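PDB 5HCF: calreticulin, putative,Calreticulin, putative from Trypanosoma cruzi, which probably acts as a lectin-like chaperone, its globular domain having a legume lectin fold and binding both carbohydrate and peptide. Local coordinates for residues V75-D80 against V215-S220. Numbering follows the deposited sequence.
Sequences VKHEQD and VWQVES
Gln79 reaches across to the backbone of Glu219 and Ser220 where two strands of the facing sheets of the legume lectin fold, 69-76 and 208-217, run out into loops. The Gln79 bond is made in the loops that follow the strands. Gln79 NE2 donates to Glu219 O at 2.9 Å in an almost straight bond, 172° at the hydrogen; the acceptor lies in the plane of the Gln79 amide, while the donor stands out of the Glu219 carbonyl plane. CG of Gln79 sits between its own backbone N and carbonyl carbon (chi1 69°), and the chain then bends at chi2. This is the tight part of the contact: Gln79 CG lies 2.9 Å from Ser220 O, with CB almost as close. The same oxygen is 3.3 Å from Gln79 NE2, but at a poor angle for a hydrogen bond.

Deeper in, the side chains of Gln79 and Gln217 cross at about a right angle, their amide planes 70° apart. Their NE2 atoms are modelled 3.0 Å from each other, but no bond joins them, and so short an approach of two donors leaves the rotation of one amide in doubt. As modelled, Ser222 OG draws this group together: it is hydrogen-bonded to His77 ND1 and Gln79 NE2, and weakly to Gln217 NE2. The His77 ring adds only a distant approach, ND1 to Gln217 NE2 at 4.3 Å.

Toward solvent the fit slackens. Asp80 is exposed, and its OD2 makes a long, weak ion pair with Lys143. Glu219 turns its polar end to the backbone at the start of strand 83-91, OE1 accepting from Lys82 N and from the N of disulfide-bonded Cys83. Across this outer margin, Asp80 O rests 4.0 Å from Glu219 CB.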
loop_
_atom_site.group_PDB
_atom_site.type_symbol
_atom_site.label_atom_id
_atom_site.label_comp_id
_atom_site.label_asym_id
_atom_site.label_seq_id
_atom_site.Cartn_x
_atom_site.Cartn_y
_atom_site.Cartn_z
ATOM N N VAL A 75 -4.105 -2.529 6.988
ATOM C CA VAL A 75 -3.157 -2.674 8.092
ATOM C C VAL A 75 -3.854 -2.354 9.403
ATOM O O VAL A 75 -4.631 -1.402 9.482
ATOM C CB VAL A 75 -1.945 -1.744 7.956
ATOM C CG1 VAL A 75 -0.742 -2.342 8.668
ATOM C CG2 VAL A 75 -1.640 -1.495 6.508
ATOM N N LYS A 76 -3.565 -3.136 10.433
ATOM C CA LYS A 76 -4.106 -2.862 11.754
ATOM C C LYS A 76 -2.964 -2.606 12.724
ATOM O O LYS A 76 -2.164 -3.499 12.994
ATOM C CB LYS A 76 -4.977 -4.022 12.241
ATOM C CG LYS A 76 -5.607 -3.782 13.605
ATOM C CD LYS A 76 -6.131 -5.067 14.238
ATOM C CE LYS A 76 -7.055 -4.757 15.403
ATOM N NZ LYS A 76 -7.137 -5.888 16.361
ATOM N N HIS A 77 -2.875 -1.377 13.218
ATOM C CA HIS A 77 -1.865 -1.013 14.206
ATOM C C HIS A 77 -2.462 -1.025 15.611
ATOM O O HIS A 77 -2.699 0.034 16.195
ATOM C CB HIS A 77 -1.288 0.372 13.909
ATOM C CG HIS A 77 -0.621 0.479 12.572
ATOM N ND1 HIS A 77 0.386 -0.367 12.172
ATOM C CD2 HIS A 77 -0.820 1.348 11.551
ATOM C CE1 HIS A 77 0.784 -0.026 10.954
ATOM N NE2 HIS A 77 0.068 1.007 10.558
ATOM N N GLU A 78 -2.696 -2.217 16.151
ATOM C CA GLU A 78 -3.347 -2.366 17.453
ATOM C C GLU A 78 -2.396 -2.131 18.626
ATOM O O GLU A 78 -2.825 -2.041 19.777
ATOM C CB GLU A 78 -3.973 -3.762 17.572
ATOM C CG GLU A 78 -3.016 -4.905 17.257
ATOM C CD GLU A 78 -3.498 -6.247 17.791
ATOM O OE1 GLU A 78 -4.717 -6.514 17.732
ATOM O OE2 GLU A 78 -2.654 -7.040 18.262
ATOM N N GLN A 79 -1.109 -2.008 18.322
ATOM C CA GLN A 79 -0.070 -1.967 19.348
ATOM C C GLN A 79 0.199 -0.599 19.985
ATOM O O GLN A 79 1.017 -0.509 20.902
ATOM C CB GLN A 79 1.238 -2.519 18.777
ATOM C CG GLN A 79 1.877 -1.648 17.725
ATOM C CD GLN A 79 1.477 -2.069 16.323
ATOM O OE1 GLN A 79 0.335 -2.461 16.081
ATOM N NE2 GLN A 79 2.420 -2.000 15.395
ATOM N N ASP A 80 -0.471 0.452 19.511
ATOM C CA ASP A 80 -0.115 1.832 19.870
ATOM C C ASP A 80 1.165 2.205 19.154
ATOM O O ASP A 80 2.224 2.341 19.760
ATOM C CB ASP A 80 0.055 2.021 21.384
ATOM C CG ASP A 80 -1.267 2.100 22.117
ATOM O OD1 ASP A 80 -2.210 2.713 21.570
ATOM O OD2 ASP A 80 -1.358 1.561 23.244
ATOM N N VAL A 215 9.233 -2.634 5.603
ATOM C CA VAL A 215 8.947 -1.582 6.578
ATOM C C VAL A 215 9.858 -1.652 7.793
ATOM O O VAL A 215 10.420 -2.699 8.104
ATOM C CB VAL A 215 7.484 -1.639 7.073
ATOM C CG1 VAL A 215 6.527 -1.500 5.916
ATOM C CG2 VAL A 215 7.226 -2.929 7.835
ATOM N N TRP A 216 9.996 -0.518 8.471
ATOM C CA TRP A 216 10.661 -0.446 9.763
ATOM C C TRP A 216 9.620 -0.194 10.843
ATOM O O TRP A 216 8.726 0.630 10.663
ATOM C CB TRP A 216 11.726 0.659 9.766
ATOM C CG TRP A 216 12.076 1.179 11.135
ATOM C CD1 TRP A 216 11.552 2.277 11.756
ATOM C CD2 TRP A 216 13.022 0.616 12.051
ATOM N NE1 TRP A 216 12.116 2.436 12.997
ATOM C CE2 TRP A 216 13.022 1.428 13.205
ATOM C CE3 TRP A 216 13.872 -0.495 12.009
ATOM C CZ2 TRP A 216 13.836 1.165 14.304
ATOM C CZ3 TRP A 216 14.680 -0.754 13.100
ATOM C CH2 TRP A 216 14.655 0.072 14.233
ATOM N N GLN A 217 9.724 -0.919 11.954
ATOM C CA GLN A 217 8.811 -0.725 13.077
ATOM C C GLN A 217 9.533 -0.666 14.416
ATOM O O GLN A 217 10.294 -1.570 14.764
ATOM C CB GLN A 217 7.753 -1.830 13.138
ATOM C CG GLN A 217 6.574 -1.642 12.199
ATOM C CD GLN A 217 5.398 -2.522 12.583
ATOM O OE1 GLN A 217 5.465 -3.742 12.495
ATOM N NE2 GLN A 217 4.322 -1.901 13.037
ATOM N N VAL A 218 9.285 0.409 15.161
ATOM C CA VAL A 218 9.748 0.511 16.539
ATOM C C VAL A 218 8.819 -0.299 17.434
ATOM O O VAL A 218 9.241 -1.266 18.069
ATOM C CB VAL A 218 9.792 1.962 17.042
ATOM C CG1 VAL A 218 10.212 1.988 18.507
ATOM C CG2 VAL A 218 10.741 2.800 16.191
ATOM N N GLU A 219 7.553 0.110 17.488
ATOM C CA GLU A 219 6.526 -0.659 18.186
ATOM C C GLU A 219 5.847 -1.598 17.195
ATOM O O GLU A 219 5.062 -1.159 16.351
ATOM C CB GLU A 219 5.493 0.264 18.843
ATOM C CG GLU A 219 6.091 1.347 19.746
ATOM C CD GLU A 219 6.630 2.554 18.971
ATOM O OE1 GLU A 219 6.302 2.711 17.775
ATOM O OE2 GLU A 219 7.384 3.352 19.564
ATOM N N SER A 220 6.161 -2.886 17.286
ATOM C CA SER A 220 5.642 -3.853 16.326
ATOM C C SER A 220 4.262 -4.368 16.728
ATOM O O SER A 220 3.712 -3.956 17.747
ATOM C CB SER A 220 6.621 -5.018 16.164
ATOM O OG SER A 220 6.297 -5.799 15.027
#